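Sulfate transporter 4.1, chloroplastic (Arabidopsis thaliana, PDB 7LHV) carries sulfate across the membrane together with protons, as a cotransporter of the SLC26/SulP family that may play a role in regulating sulfate assimilation. Local coordinates at residues 265-268 against 269-273; 394-397 against 398-401; 296-299 against 300-304; 110-113 against 114-118. One frame throughout, in Å; residues are numbered along the deposited sequence.

Interaction 1 of 4, residues 265-268 against 269-273; sequences LVIL and QVMKH
Ile267 and Met271 make the closest apolar contact between side chains here. The methyl CG2 of Ile267 lies 3.9 Å from the sulfur SD of Met271, and the two side chains cross at a slant. Met271 comes into place because its CG lies beside its own backbone N and opposite the carbonyl carbon (chi1 -74°). That brings CG close to the carbonyl O of Ile267, at 3.3 Å. The chain then bends at chi3, and the end of the side chain leads away from residues 265-268. On the next strip of the helix, Val266 and Val270 meet more loosely, with CG1 of Val266 4.4 Å from CG2 of Val270. Leu265 and Gln269 are looser still: the tip CD1 of Leu265 is 4.5 Å from CG of Gln269, and the rest of the glutamine runs on extended.

These pairs are set by the backbone beneath them. Gln269 N, Val270 N, Met271 N and Lys272 N each bond to the carbonyl O four residues back. The bond from Met271 N to Ile267 O is 2.9 Å long, with an N-H...O angle of 164°. The series is regular alpha helix without a break, so each side chain comes to lie roughly above the one four places earlier.

The residues lie on helix 255-277, most of which is predicted to span the membrane. Leu265, Leu268 and Gln269 touch helix 431-443, where Lys272 NZ also makes weak hydrogen bonds to Ser440 and Ser443. Met271 packs on Leu284, Ala288 and Thr291 of helix 284-300, while Val266 and Val270 lie on the surface.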
# COMPACT_ATOMS: atom_id res chain seq x y z
N LEU A 265 -22.47 33.85 -16.36
CA LEU A 265 -22.48 32.40 -16.20
C LEU A 265 -23.59 31.76 -17.02
O LEU A 265 -23.39 30.71 -17.64
CB LEU A 265 -22.62 32.04 -14.72
CG LEU A 265 -22.62 30.56 -14.37
CD1 LEU A 265 -21.32 29.91 -14.79
CD2 LEU A 265 -22.85 30.38 -12.88
N VAL A 266 -24.78 32.38 -17.04
CA VAL A 266 -25.88 31.84 -17.83
C VAL A 266 -25.53 31.84 -19.31
O VAL A 266 -25.77 30.86 -20.02
CB VAL A 266 -27.17 32.65 -17.55
CG1 VAL A 266 -28.17 32.45 -18.68
CG2 VAL A 266 -27.77 32.23 -16.22
N ILE A 267 -24.95 32.94 -19.80
CA ILE A 267 -24.58 33.02 -21.21
C ILE A 267 -23.52 31.96 -21.54
O ILE A 267 -23.60 31.28 -22.57
CB ILE A 267 -24.09 34.43 -21.56
CG1 ILE A 267 -25.25 35.42 -21.50
CG2 ILE A 267 -23.44 34.45 -22.93
CD1 ILE A 267 -26.34 35.15 -22.51
N LEU A 268 -22.52 31.81 -20.67
CA LEU A 268 -21.47 30.83 -20.91
C LEU A 268 -22.03 29.41 -20.95
O LEU A 268 -21.67 28.62 -21.83
CB LEU A 268 -20.39 30.94 -19.83
CG LEU A 268 -19.15 31.77 -20.16
CD1 LEU A 268 -19.53 33.15 -20.64
CD2 LEU A 268 -18.25 31.86 -18.94
N GLN A 269 -22.91 29.07 -20.00
CA GLN A 269 -23.46 27.73 -19.97
C GLN A 269 -24.38 27.47 -21.16
O GLN A 269 -24.38 26.37 -21.72
CB GLN A 269 -24.19 27.49 -18.65
CG GLN A 269 -23.28 26.99 -17.54
CD GLN A 269 -24.04 26.64 -16.28
OE1 GLN A 269 -25.21 26.98 -16.12
NE2 GLN A 269 -23.37 25.95 -15.36
N VAL A 270 -25.16 28.48 -21.57
CA VAL A 270 -26.00 28.33 -22.75
C VAL A 270 -25.15 28.10 -23.99
O VAL A 270 -25.45 27.22 -24.81
CB VAL A 270 -26.92 29.55 -22.90
CG1 VAL A 270 -27.43 29.67 -24.33
CG2 VAL A 270 -28.09 29.46 -21.93
N MET A 271 -24.08 28.88 -24.14
CA MET A 271 -23.20 28.70 -25.29
C MET A 271 -22.56 27.32 -25.29
O MET A 271 -22.48 26.66 -26.33
CB MET A 271 -22.12 29.79 -25.30
CG MET A 271 -22.63 31.16 -25.71
SD MET A 271 -21.35 32.42 -25.59
CE MET A 271 -20.28 31.96 -26.94
N LYS A 272 -22.10 26.86 -24.12
CA LYS A 272 -21.47 25.55 -24.04
C LYS A 272 -22.46 24.44 -24.38
O LYS A 272 -22.12 23.50 -25.11
CB LYS A 272 -20.88 25.34 -22.65
CG LYS A 272 -20.33 23.95 -22.41
CD LYS A 272 -19.54 23.88 -21.11
CE LYS A 272 -20.45 23.90 -19.90
NZ LYS A 272 -19.71 23.61 -18.64
N HIS A 273 -23.68 24.53 -23.86
CA HIS A 273 -24.69 23.51 -24.15
C HIS A 273 -25.07 23.51 -25.63
O HIS A 273 -25.24 22.44 -26.22
CB HIS A 273 -25.92 23.72 -23.28
CG HIS A 273 -25.83 23.05 -21.94
ND1 HIS A 273 -24.74 23.19 -21.12
CD2 HIS A 273 -26.69 22.23 -21.30
CE1 HIS A 273 -24.93 22.49 -20.01
NE2 HIS A 273 -26.11 21.90 -20.10

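Interaction 2 of 4, residues 394-397 against 398-401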
# COMPACT_ATOMS: atom_id res chain seq x y z
N SER A 394 -7.61 20.05 -24.08
CA SER A 394 -7.16 18.93 -24.90
C SER A 394 -8.30 18.39 -25.76
O SER A 394 -8.10 18.06 -26.93
CB SER A 394 -6.59 17.82 -24.03
OG SER A 394 -5.56 18.32 -23.20
N ALA A 395 -9.50 18.30 -25.19
CA ALA A 395 -10.65 17.91 -25.99
C ALA A 395 -10.87 18.89 -27.14
O ALA A 395 -10.86 18.50 -28.31
CB ALA A 395 -11.90 17.82 -25.12
N VAL A 396 -10.96 20.19 -26.81
CA VAL A 396 -11.21 21.20 -27.84
C VAL A 396 -10.16 21.12 -28.94
O VAL A 396 -10.46 21.31 -30.12
CB VAL A 396 -11.27 22.60 -27.20
CG1 VAL A 396 -11.18 23.68 -28.25
CG2 VAL A 396 -12.54 22.75 -26.39
N ASN A 397 -8.92 20.83 -28.56
CA ASN A 397 -7.89 20.54 -29.55
C ASN A 397 -8.24 19.29 -30.35
O ASN A 397 -7.96 19.22 -31.56
CB ASN A 397 -6.54 20.37 -28.85
CG ASN A 397 -5.38 20.83 -29.69
OD1 ASN A 397 -5.53 21.69 -30.55
ND2 ASN A 397 -4.21 20.27 -29.43
N ASN A 398 -8.83 18.29 -29.70
CA ASN A 398 -9.11 17.02 -30.37
C ASN A 398 -10.16 17.18 -31.47
O ASN A 398 -9.94 16.75 -32.60
CB ASN A 398 -9.54 15.97 -29.36
CG ASN A 398 -9.45 14.56 -29.91
OD1 ASN A 398 -8.40 14.14 -30.38
ND2 ASN A 398 -10.56 13.83 -29.86
N GLU A 399 -11.31 17.79 -31.16
CA GLU A 399 -12.26 17.94 -32.26
C GLU A 399 -11.92 19.10 -33.19
O GLU A 399 -12.60 19.27 -34.21
CB GLU A 399 -13.73 18.10 -31.83
CG GLU A 399 -14.13 19.38 -31.12
CD GLU A 399 -13.89 19.34 -29.64
OE1 GLU A 399 -13.14 18.46 -29.20
OE2 GLU A 399 -14.45 20.19 -28.92
N SER A 400 -10.89 19.89 -32.88
CA SER A 400 -10.38 20.86 -33.84
C SER A 400 -9.47 20.23 -34.88
O SER A 400 -8.81 20.96 -35.63
CB SER A 400 -9.64 21.98 -33.11
OG SER A 400 -10.49 22.63 -32.19
N GLU A 401 -9.43 18.90 -34.94
CA GLU A 401 -8.64 18.15 -35.93
C GLU A 401 -7.15 18.48 -35.82
O GLU A 401 -6.44 18.53 -36.82
CB GLU A 401 -9.15 18.42 -37.35
CG GLU A 401 -10.55 17.91 -37.61
CD GLU A 401 -10.65 16.40 -37.57
OE1 GLU A 401 -9.66 15.73 -37.94
OE2 GLU A 401 -11.71 15.88 -37.17
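Glu399 folds its side chain back against the backbone of Ala395 and Val396. From CB, its CG takes the crowded position between the backbone N and the carbonyl carbon (chi1 69°). A second bend at chi2 (-85°) brings the carboxylate back to Ala395 and Val396. CD comes 3.4 Å from Ala395 O and also lies near Val396 CA. Beyond it, OE2 lies 3.6 Å from Val396 CA and somewhat farther from the methyl CG2 of Val396. OE2 also has a long, weak ion pair with Arg285. Replacing Glu399 by alanine would probably leave Arg285 without this weak mate and the backbone of Ala395 and Val396 less covered.

The backbone makes the same link. Glu399 N bonds to Ala395 O at 3.0 Å, nearly along the C=O axis. One residue on, Ser400 N bonds weakly to Val396 O. The Ser400 hydroxyl OG also approaches Val396 O, but too closely to be trusted in detail. Asn397 and Asn398 turn their polar ends elsewhere: Asn397 ND2 bonds to Gln146 O and Asn398 OD1 to Asn359 ND2.

The contact lies toward the C-terminal end of helix 391-399. This helix follows strand 388-389, which pairs antiparallel with strand 149-150; helix 153-166 follows that strand in the same way. Two short strands paired antiparallel, each leading into a half-helix, are characteristic of the transport core of SLC26 proteins.

Interaction 3 of 4, residues 296-299 against 300-304; sequences GTTI and AKVFH
The Phe303 ring is approached obliquely by Ile299, whose methyl CG2 lies 3.7 Å from ring atom CD2. One face of the ring carries Val302 CG1, 3.6 Å above the plane and displaced toward the rim. The His304 ring has the backbone N of Val302 over one face, 4.1 Å above the plane and again near the rim. Ile299 can reach the phenyl ring because, with CG1 beside the backbone N (chi1 -63°), CG2 is left anti to that N.

On another side of the helix, Thr297 and Lys301 run side by side and point the same way. CG2 of Thr297 is 4.0 Å from CG of Lys301. Farther out the lysine bends twice and makes a cation-pi contact with Tyr428.

The backbone records the end of the helix. Ala300 N still bonds to Gly296 O as in regular helix, at 3.0 Å and in the carbonyl plane. Lys301 is the first residue to leave helical angles, and its N turns to Thr298 O. Ile299 O then accepts the N-H groups of Val302 and Phe303 from the same face of its plane, at 3.2 Å from Val302 N and 3.1 Å from Phe303 N. His304 N adds a weak third bond. A single carbonyl thus serves three successive N-H groups as the chain leaves the helix.

The contact closes helix 284-300 and opens the loop toward helix 330-358. Thr297 touches Tyr428, Ile429 and Pro430, just ahead of helix 431-443. Ala300 touches Ile308 of the following loop, while Val302 and Phe303 lie on the surface.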
# COMPACT_ATOMS: atom_id res chain seq x y z
N GLY A 296 -18.92 41.30 -20.56
CA GLY A 296 -18.91 41.96 -19.26
C GLY A 296 -18.23 43.32 -19.30
O GLY A 296 -18.79 44.32 -18.85
N THR A 297 -17.04 43.36 -19.90
CA THR A 297 -16.30 44.62 -20.01
C THR A 297 -17.16 45.70 -20.65
O THR A 297 -17.11 46.86 -20.25
CB THR A 297 -15.03 44.40 -20.82
OG1 THR A 297 -14.20 43.43 -20.17
CG2 THR A 297 -14.25 45.70 -20.96
N THR A 298 -17.97 45.31 -21.64
CA THR A 298 -18.82 46.28 -22.32
C THR A 298 -19.72 47.00 -21.32
O THR A 298 -19.78 48.24 -21.29
CB THR A 298 -19.65 45.58 -23.39
OG1 THR A 298 -18.77 45.00 -24.36
CG2 THR A 298 -20.57 46.58 -24.08
N ILE A 299 -20.40 46.24 -20.45
CA ILE A 299 -21.22 46.88 -19.42
C ILE A 299 -20.36 47.66 -18.45
O ILE A 299 -20.76 48.72 -17.96
CB ILE A 299 -22.11 45.84 -18.70
CG1 ILE A 299 -23.09 45.18 -19.67
CG2 ILE A 299 -22.86 46.49 -17.55
CD1 ILE A 299 -22.58 43.95 -20.37
N ALA A 300 -19.15 47.17 -18.17
CA ALA A 300 -18.24 47.93 -17.32
C ALA A 300 -17.80 49.24 -17.97
O ALA A 300 -17.33 50.14 -17.27
CB ALA A 300 -17.01 47.09 -16.97
N LYS A 301 -17.95 49.36 -19.29
CA LYS A 301 -17.56 50.57 -20.01
C LYS A 301 -18.75 51.38 -20.49
O LYS A 301 -18.56 52.35 -21.23
CB LYS A 301 -16.67 50.21 -21.21
CG LYS A 301 -15.34 49.59 -20.83
CD LYS A 301 -14.35 49.67 -21.98
CE LYS A 301 -13.62 51.01 -22.00
NZ LYS A 301 -12.72 51.17 -20.82
N VAL A 302 -19.97 51.03 -20.08
CA VAL A 302 -21.16 51.77 -20.49
C VAL A 302 -21.88 52.31 -19.26
O VAL A 302 -22.04 53.52 -19.11
CB VAL A 302 -22.10 50.89 -21.34
CG1 VAL A 302 -23.46 51.56 -21.49
CG2 VAL A 302 -21.49 50.62 -22.70
N PHE A 303 -22.31 51.41 -18.38
CA PHE A 303 -23.06 51.80 -17.20
C PHE A 303 -22.17 52.12 -16.01
O PHE A 303 -22.57 52.91 -15.14
CB PHE A 303 -24.05 50.70 -16.82
CG PHE A 303 -25.05 50.38 -17.90
CD1 PHE A 303 -26.24 51.08 -17.98
CD2 PHE A 303 -24.79 49.40 -18.84
CE1 PHE A 303 -27.16 50.79 -18.98
CE2 PHE A 303 -25.70 49.11 -19.84
CZ PHE A 303 -26.89 49.81 -19.90
N HIS A 304 -20.97 51.54 -15.96
CA HIS A 304 -20.01 51.73 -14.88
C HIS A 304 -20.65 51.48 -13.51
O HIS A 304 -20.84 52.43 -12.74
CB HIS A 304 -19.42 53.14 -14.93
CG HIS A 304 -18.70 53.44 -16.21
ND1 HIS A 304 -17.49 52.88 -16.54
CD2 HIS A 304 -19.04 54.24 -17.26
CE1 HIS A 304 -17.10 53.33 -17.72
NE2 HIS A 304 -18.03 54.15 -18.18

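Interaction 4 of 4, residues 110-113 against 114-118; sequences VPQA and MSYAK
Gln112 and Tyr116 lie side by side and point the same way, with the amide and ring planes 45° apart. The carbonyl O of Gln112 sits over one face of the tyrosine ring, 3.2 Å from CG. At the far end, NE2 of Gln112 is 3.8 Å from OH of Tyr116. Tyr116 takes this course because its CG lies beside its own N (chi1 -67°). Val110 and Met114 are also parallel neighbours, CG1 of Val110 meeting CE of Met114 at 3.9 Å. Ser115 turns its hydroxyl back: OG bonds to Pro111 O at 2.8 Å, from the face of the carbonyl opposite to Ser115 N, which bonds to the same oxygen. The helix is kinked at Pro111, whose N has no bond to the turn before.

Gln112 OE1 has a weak hydrogen bond to Arg393, and a sulfate ion lies about 4 Å from the Tyr116 side chain. Without the ring, as with an alanine here, Gln112 O would lose the face it lies over and a gap would probably open near the sulfate. The Gln112 amide, the Tyr116 hydroxyl and the nearby sulfate make this strip polar within a buried setting, consistent with lining a sulfate site, while Val110 and Met114 form an apolar strip.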
# COMPACT_ATOMS: atom_id res chain seq x y z
N VAL A 110 -6.59 31.99 -23.03
CA VAL A 110 -6.18 33.26 -22.42
C VAL A 110 -7.11 33.64 -21.27
O VAL A 110 -6.64 33.81 -20.13
CB VAL A 110 -6.10 34.38 -23.47
CG1 VAL A 110 -5.91 35.73 -22.80
CG2 VAL A 110 -4.98 34.12 -24.45
N PRO A 111 -8.44 33.75 -21.49
CA PRO A 111 -9.31 34.06 -20.34
C PRO A 111 -9.31 32.98 -19.28
O PRO A 111 -9.36 33.29 -18.08
CB PRO A 111 -10.69 34.20 -21.00
CG PRO A 111 -10.62 33.38 -22.21
CD PRO A 111 -9.23 33.55 -22.72
N GLN A 112 -9.24 31.71 -19.69
CA GLN A 112 -9.17 30.63 -18.72
C GLN A 112 -7.87 30.69 -17.92
O GLN A 112 -7.87 30.41 -16.72
CB GLN A 112 -9.30 29.28 -19.42
CG GLN A 112 -10.73 28.85 -19.67
CD GLN A 112 -10.85 27.37 -19.95
OE1 GLN A 112 -9.88 26.72 -20.34
NE2 GLN A 112 -12.04 26.83 -19.75
N ALA A 113 -6.77 31.06 -18.57
CA ALA A 113 -5.50 31.19 -17.86
C ALA A 113 -5.59 32.27 -16.80
O ALA A 113 -5.18 32.06 -15.65
CB ALA A 113 -4.37 31.49 -18.84
N MET A 114 -6.13 33.44 -17.15
CA MET A 114 -6.26 34.51 -16.15
C MET A 114 -7.20 34.10 -15.03
O MET A 114 -6.94 34.38 -13.85
CB MET A 114 -6.72 35.81 -16.80
CG MET A 114 -5.71 36.42 -17.76
SD MET A 114 -6.27 37.98 -18.45
CE MET A 114 -7.50 37.42 -19.61
N SER A 115 -8.31 33.44 -15.37
CA SER A 115 -9.27 33.03 -14.35
C SER A 115 -8.67 32.02 -13.38
O SER A 115 -8.87 32.11 -12.17
CB SER A 115 -10.52 32.45 -15.02
OG SER A 115 -11.09 33.38 -15.91
N TYR A 116 -7.91 31.05 -13.91
CA TYR A 116 -7.27 30.06 -13.04
C TYR A 116 -6.17 30.69 -12.20
O TYR A 116 -5.98 30.28 -11.04
CB TYR A 116 -6.71 28.92 -13.88
CG TYR A 116 -7.77 28.08 -14.55
CD1 TYR A 116 -9.02 27.92 -13.98
CD2 TYR A 116 -7.51 27.44 -15.75
CE1 TYR A 116 -9.99 27.16 -14.59
CE2 TYR A 116 -8.47 26.67 -16.37
CZ TYR A 116 -9.70 26.53 -15.78
OH TYR A 116 -10.66 25.77 -16.40
N ALA A 117 -5.44 31.66 -12.74
CA ALA A 117 -4.45 32.37 -11.93
C ALA A 117 -5.13 33.10 -10.78
O ALA A 117 -4.62 33.13 -9.66
CB ALA A 117 -3.66 33.34 -12.79
N LYS A 118 -6.28 33.72 -11.05
CA LYS A 118 -7.04 34.36 -9.98
C LYS A 118 -7.50 33.33 -8.95
O LYS A 118 -7.53 33.62 -7.75
CB LYS A 118 -8.24 35.11 -10.56
CG LYS A 118 -7.92 36.51 -11.03
CD LYS A 118 -7.62 37.42 -9.85
CE LYS A 118 -8.85 37.64 -9.01
NZ LYS A 118 -9.88 38.43 -9.74

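The four contacts are separate and none touches another. In interaction 4 the Tyr116 side chain lies about 4 Å from the bound sulfate. Arg393, the weak partner of Gln112, immediately precedes the segment 394-397. It gives a weak link between interaction 4 and the start of interaction 2, whose nearest atoms are about 8 Å apart. Arg285 lies between interactions 1 and 2, touching Lys272 and pairing weakly with Glu399. It stands near the start of helix 284-300, which ends in interaction 3, some 33 Å from interaction 2 between centres. Interactions 1 and 4, 18 Å apart between centres, both pack on helix 431-443.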